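Side-chain contact in probable transcriptional regulator WhiB7 (Mycobacterium tuberculosis, PDB 7KUG), which acts as a probably redox-responsive transcriptional regulator that binds one [4Fe-4S] cluster per subunit and, in its cluster-free form, probably binds DNA: residues 42-46 and 47-51. The protein carries 2 engineered substitutions. Sequence-based numbering, arbitrary orientation.
Sequences MCVSC and PIRRQ. Engineered in segment 42-46: Met-42 (natural residue Leu). With SF4 (iron/sulfur cluster), chain E.
Cys-43 meets Arg-49 through its carbonyl oxygen, which lies 3.4 Å from Arg-49 CD against the aliphatic part of that side chain. The same oxygen accepts the backbone N-H of Cys-46, closing a type I turn, while Cys-43 SG binds an iron of the cluster, FE4, at 2.3 Å. At Val-44 the carbonyl oxygen accepts a hydrogen bond from the Arg-49 side chain, with NH2 2.9 Å from Val-44 O. The donor sits in the carbonyl plane on a lone pair, yet the N-H...O angle of 139° shows a bent bond. Arg-49 reaches it because CG and CD run extended before the chain bends at chi3 (81°), laying the guanidinium alongside the Val-44 side chain with Val-44 O near its edge. Cys-46 has SG anti to its backbone N (chi1 -176°), and the sulfur binds FE1 at 2.3 Å. That thiolate also accepts the N-H of Ile-48 at 3.5 Å from N to SG, and Ile-48 CG1 packs on it at 3.6 Å. Cys-46 O completes a second type I turn by accepting Arg-49 N at 3.3 Å. This is a CxxC cluster-binding turn running into helix 49-59, with Ile-48 as N-cap; the N-H donated to Cys-46 SG would be expected to draw off some of the sulfur's negative charge, and so could influence the cluster's redox behaviour.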
loop_
_atom_site.group_PDB
_atom_site.type_symbol
_atom_site.label_atom_id
_atom_site.label_comp_id
_atom_site.label_asym_id
_atom_site.label_seq_id
_atom_site.Cartn_x
_atom_site.Cartn_y
_atom_site.Cartn_z
HETATM N N MSE A 42 14.252 -12.147 1.014
HETATM C CA MSE A 42 14.147 -11.669 -0.386
HETATM C C MSE A 42 14.833 -10.307 -0.511
HETATM O O MSE A 42 15.509 -10.090 -1.512
HETATM C CB MSE A 42 12.685 -11.538 -0.819
HETATM C CG MSE A 42 11.945 -12.841 -0.839
HETATM SE SE MSE A 42 12.421 -13.966 -2.341
HETATM C CE MSE A 42 11.299 -13.162 -3.743
ATOM N N CYS A 43 14.612 -9.401 0.453
ATOM C CA CYS A 43 15.089 -8.001 0.375
ATOM C C CYS A 43 16.621 -7.939 0.407
ATOM O O CYS A 43 17.175 -6.928 -0.006
ATOM C CB CYS A 43 14.554 -7.165 1.532
ATOM S SG CYS A 43 12.786 -6.773 1.445
ATOM N N VAL A 44 17.308 -8.961 0.905
ATOM C CA VAL A 44 18.752 -8.811 1.263
ATOM C C VAL A 44 19.565 -8.359 0.043
ATOM O O VAL A 44 20.475 -7.538 0.235
ATOM C CB VAL A 44 19.312 -10.103 1.882
ATOM C CG1 VAL A 44 20.825 -10.054 2.031
ATOM C CG2 VAL A 44 18.657 -10.387 3.221
ATOM N N SER A 45 19.274 -8.875 -1.153
ATOM C CA SER A 45 20.045 -8.607 -2.395
ATOM C C SER A 45 19.499 -7.385 -3.138
ATOM O O SER A 45 20.025 -7.067 -4.219
ATOM C CB SER A 45 20.045 -9.797 -3.308
ATOM O OG SER A 45 18.776 -9.970 -3.918
ATOM N N CYS A 46 18.450 -6.744 -2.623
ATOM C CA CYS A 46 17.826 -5.584 -3.306
ATOM C C CYS A 46 18.837 -4.459 -3.503
ATOM O O CYS A 46 19.497 -4.026 -2.566
ATOM C CB CYS A 46 16.635 -5.050 -2.530
ATOM S SG CYS A 46 15.840 -3.717 -3.449
ATOM N N PRO A 47 18.972 -3.922 -4.736
ATOM C CA PRO A 47 19.941 -2.853 -4.983
ATOM C C PRO A 47 19.619 -1.520 -4.280
ATOM O O PRO A 47 20.526 -0.701 -4.120
ATOM C CB PRO A 47 19.920 -2.700 -6.512
ATOM C CG PRO A 47 18.575 -3.236 -6.946
ATOM C CD PRO A 47 18.235 -4.320 -5.940
ATOM N N ILE A 48 18.371 -1.319 -3.852
ATOM C CA ILE A 48 17.934 -0.081 -3.130
ATOM C C ILE A 48 17.514 -0.404 -1.687
ATOM O O ILE A 48 16.778 0.406 -1.080
ATOM C CB ILE A 48 16.818 0.647 -3.903
ATOM C CG1 ILE A 48 15.515 -0.156 -3.959
ATOM C CG2 ILE A 48 17.291 1.034 -5.289
ATOM C CD1 ILE A 48 14.343 0.622 -4.506
ATOM N N ARG A 49 17.983 -1.515 -1.115
ATOM C CA ARG A 49 17.506 -1.997 0.208
ATOM C C ARG A 49 17.621 -0.885 1.263
ATOM O O ARG A 49 16.659 -0.612 1.970
ATOM C CB ARG A 49 18.283 -3.242 0.639
ATOM C CG ARG A 49 17.680 -3.921 1.858
ATOM C CD ARG A 49 18.587 -5.012 2.372
ATOM N NE ARG A 49 19.649 -4.443 3.185
ATOM C CZ ARG A 49 20.851 -4.987 3.350
ATOM N NH1 ARG A 49 21.730 -4.399 4.146
ATOM N NH2 ARG A 49 21.180 -6.100 2.709
ATOM N N ARG A 50 18.782 -0.237 1.389
ATOM C CA ARG A 50 18.982 0.751 2.478
ATOM C C ARG A 50 18.132 1.999 2.228
ATOM O O ARG A 50 17.695 2.602 3.220
ATOM C CB ARG A 50 20.459 1.110 2.595
ATOM C CG ARG A 50 21.291 -0.039 3.128
ATOM C CD ARG A 50 22.580 0.479 3.721
ATOM N NE ARG A 50 23.229 -0.585 4.454
ATOM C CZ ARG A 50 24.090 -1.424 3.925
ATOM N NH1 ARG A 50 24.433 -1.296 2.653
ATOM N NH2 ARG A 50 24.612 -2.379 4.674
ATOM N N GLN A 51 17.936 2.362 0.960
ATOM C CA GLN A 51 17.081 3.512 0.562
ATOM C C GLN A 51 15.617 3.188 0.901
ATOM O O GLN A 51 14.936 4.073 1.451
ATOM C CB GLN A 51 17.352 3.840 -0.906
ATOM C CG GLN A 51 18.814 4.199 -1.166
ATOM C CD GLN A 51 19.620 3.082 -1.791
ATOM O OE1 GLN A 51 19.781 1.996 -1.229
ATOM N NE2 GLN A 51 20.157 3.354 -2.971
HETATM FE FE1 SF4 E . 13.872 -3.822 -2.244
HETATM FE FE2 SF4 E . 11.210 -4.306 -2.353
HETATM FE FE3 SF4 E . 12.234 -2.475 -0.578
HETATM FE FE4 SF4 E . 12.666 -5.171 -0.204
HETATM S S1 SF4 E . 10.746 -4.046 -0.258
HETATM S S2 SF4 E . 14.110 -3.538 -0.064
HETATM S S3 SF4 E . 12.874 -5.809 -2.274
HETATM S S4 SF4 E . 12.259 -2.417 -2.733
#